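Local coordinates for protein sialidase B (Streptococcus pneumoniae TIGR4, PDB 4XJZ) that removes terminal sialic acid from oligosaccharides, glycoproteins and glycolipids as an exo-alpha-sialidase of glycosyl hydrolase family 33, at residues R207-Y212 / S221-R226; K300-A305 / I421-S426. The protein carries 1 engineered substitution. All blocks are in the same frame, centred on the assembly; numbering follows the deposited sequence.

Following the chain from the N terminus, contact 1 comes first. It folds 207-212 back on strand 219-226 and closes a short loop of eight residues within the first sheet of the sialidase beta-propeller. Contact 2 follows in series, neither nested in contact 1 nor crossing it. It pairs strand 301-308 with strand 420-426 and closes a long loop of 115 residues, which holds the whole of a separate antiparallel sheet (strands 324-326 to 413-414). Contact 1 carries R207 and R226 of the active-site region, whereas contact 2 lies away from the annotated sites. Their centres are about 13 Å apart. They meet where CB of S222 packs on CD1 of L303, at 3.8 Å.

Contact 1: residues R207-Y212 / S221-R226; sequences RIPTLY and SSIDAR. With DMS (dimethyl sulfoxide), chain G.
R207 and D224 form an antiparallel hydrogen-bonded pair, with R207 N to D224 O at 3.1 Å and D224 N to R207 O at 2.8 Å. I208 has a positive phi (65°). T210 N donates to S222 O. R207 CB lies over one face of the R226 guanidinium, offset toward the rim, 3.5 Å from R226 NE. Bends at chi2 and chi3 turn the R207 guanidinium so that its NH1 comes to 3.5 Å from R226 NH1. The two guanidinium planes are 44° apart. R226 runs extended from CG to NE and grips D224 side-on. NE and NH2 both donate to D224 OD2, with NH2 at 2.9 Å. NE uses the anti lone pair of OD2, while NH2 comes from above the carboxylate plane. R226 NH1 forms a salt bridge with D232, the proton acceptor by similarity, and R207 NE forms one with E631. By similarity R207 binds substrate, as do R519 and R581, consistent with the arginine triad that holds the sialic acid carboxylate in this family. A dimethyl sulfoxide, probably from the crystallisation liquor, accepts from R226 NH2 at the guanidinium edge. CD1 of I208 also touches it. A water donates to both I208 O and D224 OD1. Farther along, T210 OG1 and S222 OG share a short hydrogen bond of 2.6 Å. S221 OG donates to T210 O. P209 CB packs on I223 CD1 at 3.8 Å. In the beta-propeller, strand 237-244 pairs with the other edge of strand 219-226. P209 and L211 rest on strand 626-631, and T210 and D224 touch strand 286-294.

Contact 2: residues K300-A305 / I421-S426; sequences KTILLA and IAMTTS
I421 packs its CG2 on CD2 of L304, 4.2 Å away, in an antiparallel strand pair of the sialidase beta-propeller. Strands 301-308 and 420-426 are neighbours in one sheet, and their short segments run 157° apart. A422 and A305 form the first hydrogen-bonded pair of the segment, with A422 N to A305 O at 2.9 Å. M423 follows opposite L304. Its CG is anti to the backbone N (chi1 166°), which brings it against both CD1 of L304, 3.8 Å away, and CG2 of I302. This apolar face is met by strand 466-472, through L466 on I302 and F468 on L304. T424 pairs with L303, and its N donates to L303 O at 2.8 Å. On the opposite face its CG2 lies beside CB of L303, while OG1 is hydrogen-bonded to E434 O. T424 also opens BNR repeat 2. T425 returns to the face of M423, with its CG2 alongside CG1 of I302. S426 pairs with T301, and its N donates to T301 O. Its OG is hydrogen-bonded to S432 O and G430 N, joining the strand end to the following turn of the repeat. At this end K300 crosses T425 at an angle, its CD 4.0 Å from T425 OG1. The chain then bends at chi4 (-58°), and NZ donates to a water 3.0 Å away that lies 2.5 Å from T425 OG1.

Contact 1: residues R207-Y212 / S221-R226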
ATOM      1  N   ARG A 207      -1.288   1.464   2.020  1.00 13.25           N
ATOM      2  CA  ARG A 207      -1.533   0.120   1.506  1.00 12.43           C
ATOM      3  C   ARG A 207      -2.861   0.121   0.804  1.00 13.76           C
ATOM      4  O   ARG A 207      -3.717   0.978   1.071  1.00 12.33           O
ATOM      5  CB  ARG A 207      -1.625  -0.895   2.648  1.00 12.51           C
ATOM      6  CG  ARG A 207      -0.351  -1.140   3.401  1.00 17.64           C
ATOM      7  CD  ARG A 207       0.553  -2.025   2.604  1.00 17.68           C
ATOM      8  NE  ARG A 207      -0.023  -3.342   2.281  1.00 17.07           N
ATOM      9  CZ  ARG A 207      -0.017  -4.385   3.101  1.00 24.40           C
ATOM     10  NH1 ARG A 207       0.494  -4.262   4.315  1.00 23.49           N
ATOM     11  NH2 ARG A 207      -0.541  -5.551   2.725  1.00 24.22           N
ATOM     12  N   ILE A 208      -3.038  -0.865  -0.068  1.00 12.53           N
ATOM     13  CA  ILE A 208      -4.339  -1.181  -0.678  1.00 11.64           C
ATOM     14  C   ILE A 208      -4.876  -0.077  -1.594  1.00 12.40           C
ATOM     15  O   ILE A 208      -5.926   0.522  -1.321  1.00 12.84           O
ATOM     16  CB  ILE A 208      -5.408  -1.578   0.387  1.00 12.73           C
ATOM     17  CG1 ILE A 208      -4.806  -2.351   1.583  1.00 13.73           C
ATOM     18  CG2 ILE A 208      -6.527  -2.390  -0.249  1.00 14.55           C
ATOM     19  CD1 ILE A 208      -4.086  -3.658   1.209  1.00 13.83           C
ATOM     20  N   PRO A 209      -4.151   0.186  -2.687  1.00 12.69           N
ATOM     21  CA  PRO A 209      -4.533   1.261  -3.616  1.00 12.64           C
ATOM     22  C   PRO A 209      -5.754   0.927  -4.445  1.00 14.71           C
ATOM     23  O   PRO A 209      -6.005  -0.235  -4.747  1.00 14.91           O
ATOM     24  CB  PRO A 209      -3.318   1.361  -4.528  1.00 12.81           C
ATOM     25  CG  PRO A 209      -2.736  -0.027  -4.541  1.00 14.92           C
ATOM     26  CD  PRO A 209      -2.897  -0.472  -3.107  1.00 13.09           C
ATOM     27  N   THR A 210      -6.501   1.963  -4.832  1.00 11.96           N
ATOM     28  CA  THR A 210      -7.603   1.793  -5.765  1.00 12.07           C
ATOM     29  C   THR A 210      -7.534   2.926  -6.777  1.00 12.89           C
ATOM     30  O   THR A 210      -6.967   3.983  -6.497  1.00 14.30           O
ATOM     31  CB  THR A 210      -8.984   1.854  -5.095  1.00 14.06           C
ATOM     32  OG1 THR A 210      -9.323   3.210  -4.798  1.00 13.83           O
ATOM     33  CG2 THR A 210      -9.034   1.042  -3.798  1.00 12.90           C
ATOM     34  N   LEU A 211      -8.141   2.699  -7.935  1.00 11.85           N
ATOM     35  CA  LEU A 211      -8.299   3.745  -8.957  1.00 11.04           C
ATOM     36  C   LEU A 211      -9.627   3.580  -9.664  1.00 14.55           C
ATOM     37  O   LEU A 211     -10.066   2.472  -9.902  1.00 15.10           O
ATOM     38  CB  LEU A 211      -7.198   3.649 -10.016  1.00 11.92           C
ATOM     39  CG  LEU A 211      -5.762   4.067  -9.701  1.00 11.12           C
ATOM     40  CD1 LEU A 211      -4.835   3.659 -10.826  1.00 13.94           C
ATOM     41  CD2 LEU A 211      -5.683   5.597  -9.448  1.00 12.09           C
ATOM     42  N   TYR A 212     -10.240   4.689 -10.066  1.00 12.82           N
ATOM     43  CA  TYR A 212     -11.497   4.601 -10.784  1.00 13.04           C
ATOM     44  C   TYR A 212     -11.652   5.873 -11.588  1.00 12.50           C
ATOM     45  O   TYR A 212     -11.503   6.969 -11.043  1.00 13.65           O
ATOM     46  CB  TYR A 212     -12.649   4.461  -9.793  1.00 15.30           C
ATOM     47  CG  TYR A 212     -13.981   4.048 -10.374  1.00 14.30           C
ATOM     48  CD1 TYR A 212     -14.460   2.760 -10.215  1.00 16.13           C
ATOM     49  CD2 TYR A 212     -14.783   4.960 -11.055  1.00 15.13           C
ATOM     50  CE1 TYR A 212     -15.687   2.383 -10.730  1.00 17.37           C
ATOM     51  CE2 TYR A 212     -16.001   4.587 -11.564  1.00 16.29           C
ATOM     52  CZ  TYR A 212     -16.453   3.300 -11.398  1.00 17.61           C
ATOM     53  OH  TYR A 212     -17.689   2.932 -11.906  1.00 17.45           O
ATOM     54  N   SER A 221      -8.694   8.107  -6.596  1.00 11.12           N
ATOM     55  CA  SER A 221      -7.946   7.034  -5.944  1.00  9.67           C
ATOM     56  C   SER A 221      -8.296   6.980  -4.466  1.00 12.17           C
ATOM     57  O   SER A 221      -8.416   8.009  -3.817  1.00 13.41           O
ATOM     58  CB  SER A 221      -6.448   7.308  -6.085  1.00 11.09           C
ATOM     59  OG  SER A 221      -5.705   6.321  -5.365  1.00 12.18           O
ATOM     60  N   SER A 222      -8.441   5.770  -3.924  1.00 12.24           N
ATOM     61  CA  SER A 222      -8.543   5.610  -2.474  1.00 11.85           C
ATOM     62  C   SER A 222      -7.421   4.706  -1.985  1.00 12.73           C
ATOM     63  O   SER A 222      -6.766   4.017  -2.775  1.00 13.18           O
ATOM     64  CB  SER A 222      -9.938   5.124  -2.030  1.00 13.59           C
ATOM     65  OG  SER A 222     -10.229   3.792  -2.436  1.00 15.23           O
ATOM     66  N   ILE A 223      -7.179   4.738  -0.681  1.00 12.72           N
ATOM     67  CA  ILE A 223      -6.023   4.041  -0.108  1.00 10.89           C
ATOM     68  C   ILE A 223      -6.264   3.852   1.390  1.00 13.27           C
ATOM     69  O   ILE A 223      -7.009   4.602   2.019  1.00 10.99           O
ATOM     70  CB  ILE A 223      -4.735   4.870  -0.315  1.00 10.94           C
ATOM     71  CG1 ILE A 223      -3.464   4.032  -0.125  1.00 13.48           C
ATOM     72  CG2 ILE A 223      -4.681   6.046   0.626  1.00 13.04           C
ATOM     73  CD1 ILE A 223      -2.950   3.445  -1.366  1.00 17.24           C
ATOM     74  N   ASP A 224      -5.623   2.833   1.963  1.00 12.60           N
ATOM     75  CA  ASP A 224      -5.499   2.734   3.409  1.00 14.18           C
ATOM     76  C   ASP A 224      -4.351   3.641   3.844  1.00 12.75           C
ATOM     77  O   ASP A 224      -3.198   3.428   3.441  1.00 11.87           O
ATOM     78  CB  ASP A 224      -5.089   1.311   3.837  1.00 11.76           C
ATOM     79  CG  ASP A 224      -6.229   0.312   3.883  1.00 15.33           C
ATOM     80  OD1 ASP A 224      -7.240   0.434   3.166  1.00 17.04           O
ATOM     81  OD2 ASP A 224      -6.077  -0.665   4.650  1.00 15.80           O
ATOM     82  N   ALA A 225      -4.662   4.656   4.648  1.00 11.83           N
ATOM     83  CA  ALA A 225      -3.623   5.452   5.303  1.00 12.43           C
ATOM     84  C   ALA A 225      -3.325   4.749   6.620  1.00 11.74           C
ATOM     85  O   ALA A 225      -4.126   4.805   7.557  1.00 12.21           O
ATOM     86  CB  ALA A 225      -4.119   6.886   5.544  1.00 12.30           C
ATOM     87  N   ARG A 226      -2.188   4.045   6.665  1.00 12.25           N
ATOM     88  CA  ARG A 226      -1.855   3.171   7.796  1.00 11.25           C
ATOM     89  C   ARG A 226      -0.828   3.840   8.705  1.00 11.64           C
ATOM     90  O   ARG A 226       0.261   4.235   8.249  1.00 12.80           O
ATOM     91  CB  ARG A 226      -1.365   1.812   7.295  1.00 14.53           C
ATOM     92  CG  ARG A 226      -2.376   1.099   6.393  1.00 14.60           C
ATOM     93  CD  ARG A 226      -2.180  -0.403   6.434  1.00 14.43           C
ATOM     94  NE  ARG A 226      -3.251  -1.101   5.734  1.00 12.22           N
ATOM     95  CZ  ARG A 226      -3.300  -2.417   5.558  1.00 13.92           C
ATOM     96  NH1 ARG A 226      -2.328  -3.179   6.028  1.00 14.63           N
ATOM     97  NH2 ARG A 226      -4.324  -2.965   4.926  1.00 14.32           N
TER
HETATM   98  S   DMS G 706      -5.460  -6.662   2.912  1.00 22.37           S
HETATM   99  O   DMS G 706      -5.683  -5.423   3.733  1.00 20.11           O
HETATM  100  C1  DMS G 706      -3.675  -6.990   2.910  1.00 20.93           C
HETATM  101  C2  DMS G 706      -5.993  -8.090   3.889  1.00 23.29           C
HETATM  102  O   HOH W   1      -8.026   0.841   0.582  1.00 16.65           O

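Contact 2: residues K300-A305 / I421-S426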
ATOM      1  N   LYS A 300     -23.606  10.284  -7.749  1.00 18.73           N
ATOM      2  CA  LYS A 300     -22.736  10.196  -6.577  1.00 17.47           C
ATOM      3  C   LYS A 300     -21.609   9.191  -6.785  1.00 16.71           C
ATOM      4  O   LYS A 300     -21.741   8.211  -7.529  1.00 16.23           O
ATOM      5  CB  LYS A 300     -23.531   9.751  -5.343  1.00 19.91           C
ATOM      6  CG  LYS A 300     -24.584  10.738  -4.831  1.00 22.40           C
ATOM      7  CD  LYS A 300     -25.220  10.184  -3.553  1.00 29.67           C
ATOM      8  CE  LYS A 300     -26.247  11.141  -2.967  1.00 36.46           C
ATOM      9  NZ  LYS A 300     -25.650  12.472  -2.664  1.00 44.00           N
ATOM     10  N   THR A 301     -20.501   9.438  -6.101  1.00 14.87           N
ATOM     11  CA  THR A 301     -19.431   8.450  -5.990  1.00 14.36           C
ATOM     12  C   THR A 301     -19.688   7.710  -4.676  1.00 15.85           C
ATOM     13  O   THR A 301     -20.050   8.323  -3.662  1.00 14.41           O
ATOM     14  CB  THR A 301     -18.037   9.113  -6.017  1.00 15.31           C
ATOM     15  OG1 THR A 301     -17.888   9.868  -7.232  1.00 21.84           O
ATOM     16  CG2 THR A 301     -16.933   8.076  -5.949  1.00 17.62           C
ATOM     17  N   ILE A 302     -19.541   6.390  -4.711  1.00 13.16           N
ATOM     18  CA  ILE A 302     -19.796   5.550  -3.544  1.00 14.17           C
ATOM     19  C   ILE A 302     -18.513   4.825  -3.149  1.00 13.27           C
ATOM     20  O   ILE A 302     -17.834   4.238  -3.991  1.00 15.14           O
ATOM     21  CB  ILE A 302     -20.922   4.545  -3.836  1.00 16.14           C
ATOM     22  CG1 ILE A 302     -22.233   5.302  -4.088  1.00 20.43           C
ATOM     23  CG2 ILE A 302     -21.101   3.581  -2.685  1.00 18.53           C
ATOM     24  CD1 ILE A 302     -23.329   4.444  -4.686  1.00 25.94           C
ATOM     25  N   LEU A 303     -18.162   4.907  -1.870  1.00 12.93           N
ATOM     26  CA  LEU A 303     -16.975   4.232  -1.369  1.00 15.42           C
ATOM     27  C   LEU A 303     -17.363   3.311  -0.225  1.00 13.20           C
ATOM     28  O   LEU A 303     -18.021   3.736   0.724  1.00 14.03           O
ATOM     29  CB  LEU A 303     -15.932   5.260  -0.903  1.00 13.24           C
ATOM     30  CG  LEU A 303     -14.578   4.696  -0.435  1.00 13.89           C
ATOM     31  CD1 LEU A 303     -13.497   5.712  -0.776  1.00 15.31           C
ATOM     32  CD2 LEU A 303     -14.576   4.411   1.056  1.00 15.10           C
ATOM     33  N   LEU A 304     -16.940   2.050  -0.304  1.00 13.19           N
ATOM     34  CA  LEU A 304     -17.141   1.123   0.800  1.00 14.83           C
ATOM     35  C   LEU A 304     -15.796   0.770   1.424  1.00 13.54           C
ATOM     36  O   LEU A 304     -14.763   0.848   0.763  1.00 13.35           O
ATOM     37  CB  LEU A 304     -17.837  -0.152   0.316  1.00 14.54           C
ATOM     38  CG  LEU A 304     -19.366  -0.199   0.265  1.00 14.75           C
ATOM     39  CD1 LEU A 304     -19.949   0.905  -0.575  1.00 18.56           C
ATOM     40  CD2 LEU A 304     -19.846  -1.548  -0.264  1.00 17.92           C
ATOM     41  N   ALA A 305     -15.812   0.363   2.690  1.00 13.24           N
ATOM     42  CA  ALA A 305     -14.602  -0.166   3.337  1.00 13.83           C
ATOM     43  C   ALA A 305     -14.986  -1.053   4.505  1.00 14.04           C
ATOM     44  O   ALA A 305     -16.076  -0.919   5.039  1.00 14.89           O
ATOM     45  CB  ALA A 305     -13.725   0.976   3.828  1.00 14.72           C
ATOM     46  N   ILE A 421     -19.034  -3.699   7.348  1.00 15.03           N
ATOM     47  CA  ILE A 421     -18.749  -2.954   6.120  1.00 14.91           C
ATOM     48  C   ILE A 421     -19.494  -1.635   6.225  1.00 14.84           C
ATOM     49  O   ILE A 421     -20.641  -1.608   6.664  1.00 16.77           O
ATOM     50  CB  ILE A 421     -19.189  -3.699   4.843  1.00 16.00           C
ATOM     51  CG1 ILE A 421     -18.387  -4.983   4.647  1.00 17.08           C
ATOM     52  CG2 ILE A 421     -18.958  -2.833   3.601  1.00 16.81           C
ATOM     53  CD1 ILE A 421     -18.848  -5.816   3.451  1.00 19.37           C
ATOM     54  N   ALA A 422     -18.824  -0.547   5.854  1.00 15.37           N
ATOM     55  CA  ALA A 422     -19.455   0.771   5.828  1.00 15.01           C
ATOM     56  C   ALA A 422     -19.446   1.345   4.422  1.00 13.54           C
ATOM     57  O   ALA A 422     -18.623   0.975   3.576  1.00 14.04           O
ATOM     58  CB  ALA A 422     -18.750   1.709   6.755  1.00 18.14           C
ATOM     59  N   MET A 423     -20.352   2.292   4.205  1.00 15.52           N
ATOM     60  CA  MET A 423     -20.460   3.011   2.937  1.00 17.44           C
ATOM     61  C   MET A 423     -20.448   4.509   3.188  1.00 15.21           C
ATOM     62  O   MET A 423     -21.040   4.976   4.156  1.00 16.13           O
ATOM     63  CB  MET A 423     -21.772   2.613   2.257  1.00 18.64           C
ATOM     64  CG  MET A 423     -22.207   3.489   1.112  1.00 21.99           C
ATOM     65  SD  MET A 423     -23.830   2.900   0.580  1.00 24.25           S
ATOM     66  CE  MET A 423     -24.543   4.431  -0.011  1.00 26.17           C
ATOM     67  N   THR A 424     -19.771   5.258   2.320  1.00 12.89           N
ATOM     68  CA  THR A 424     -19.926   6.710   2.304  1.00 13.53           C
ATOM     69  C   THR A 424     -20.143   7.145   0.869  1.00 14.19           C
ATOM     70  O   THR A 424     -19.919   6.372  -0.070  1.00 15.42           O
ATOM     71  CB  THR A 424     -18.719   7.456   2.921  1.00 16.61           C
ATOM     72  OG1 THR A 424     -18.952   8.871   2.847  1.00 17.35           O
ATOM     73  CG2 THR A 424     -17.431   7.131   2.196  1.00 14.75           C
ATOM     74  N   THR A 425     -20.630   8.371   0.690  1.00 14.91           N
ATOM     75  CA  THR A 425     -20.848   8.892  -0.655  1.00 16.33           C
ATOM     76  C   THR A 425     -20.259  10.286  -0.794  1.00 14.80           C
ATOM     77  O   THR A 425     -20.051  10.993   0.194  1.00 15.83           O
ATOM     78  CB  THR A 425     -22.344   8.934  -1.022  1.00 16.70           C
ATOM     79  OG1 THR A 425     -23.000   9.910  -0.212  1.00 20.24           O
ATOM     80  CG2 THR A 425     -22.994   7.580  -0.789  1.00 19.45           C
ATOM     81  N   SER A 426     -19.979  10.672  -2.031  1.00 15.25           N
ATOM     82  CA  SER A 426     -19.545  12.023  -2.327  1.00 13.88           C
ATOM     83  C   SER A 426     -20.426  12.573  -3.431  1.00 16.34           C
ATOM     84  O   SER A 426     -20.670  11.897  -4.437  1.00 16.80           O
ATOM     85  CB  SER A 426     -18.095  12.038  -2.798  1.00 15.71           C
ATOM     86  OG  SER A 426     -17.726  13.361  -3.167  1.00 14.88           O
TER
HETATM   87  O   HOH W   2     -23.148  12.251  -1.043  1.00 34.74           O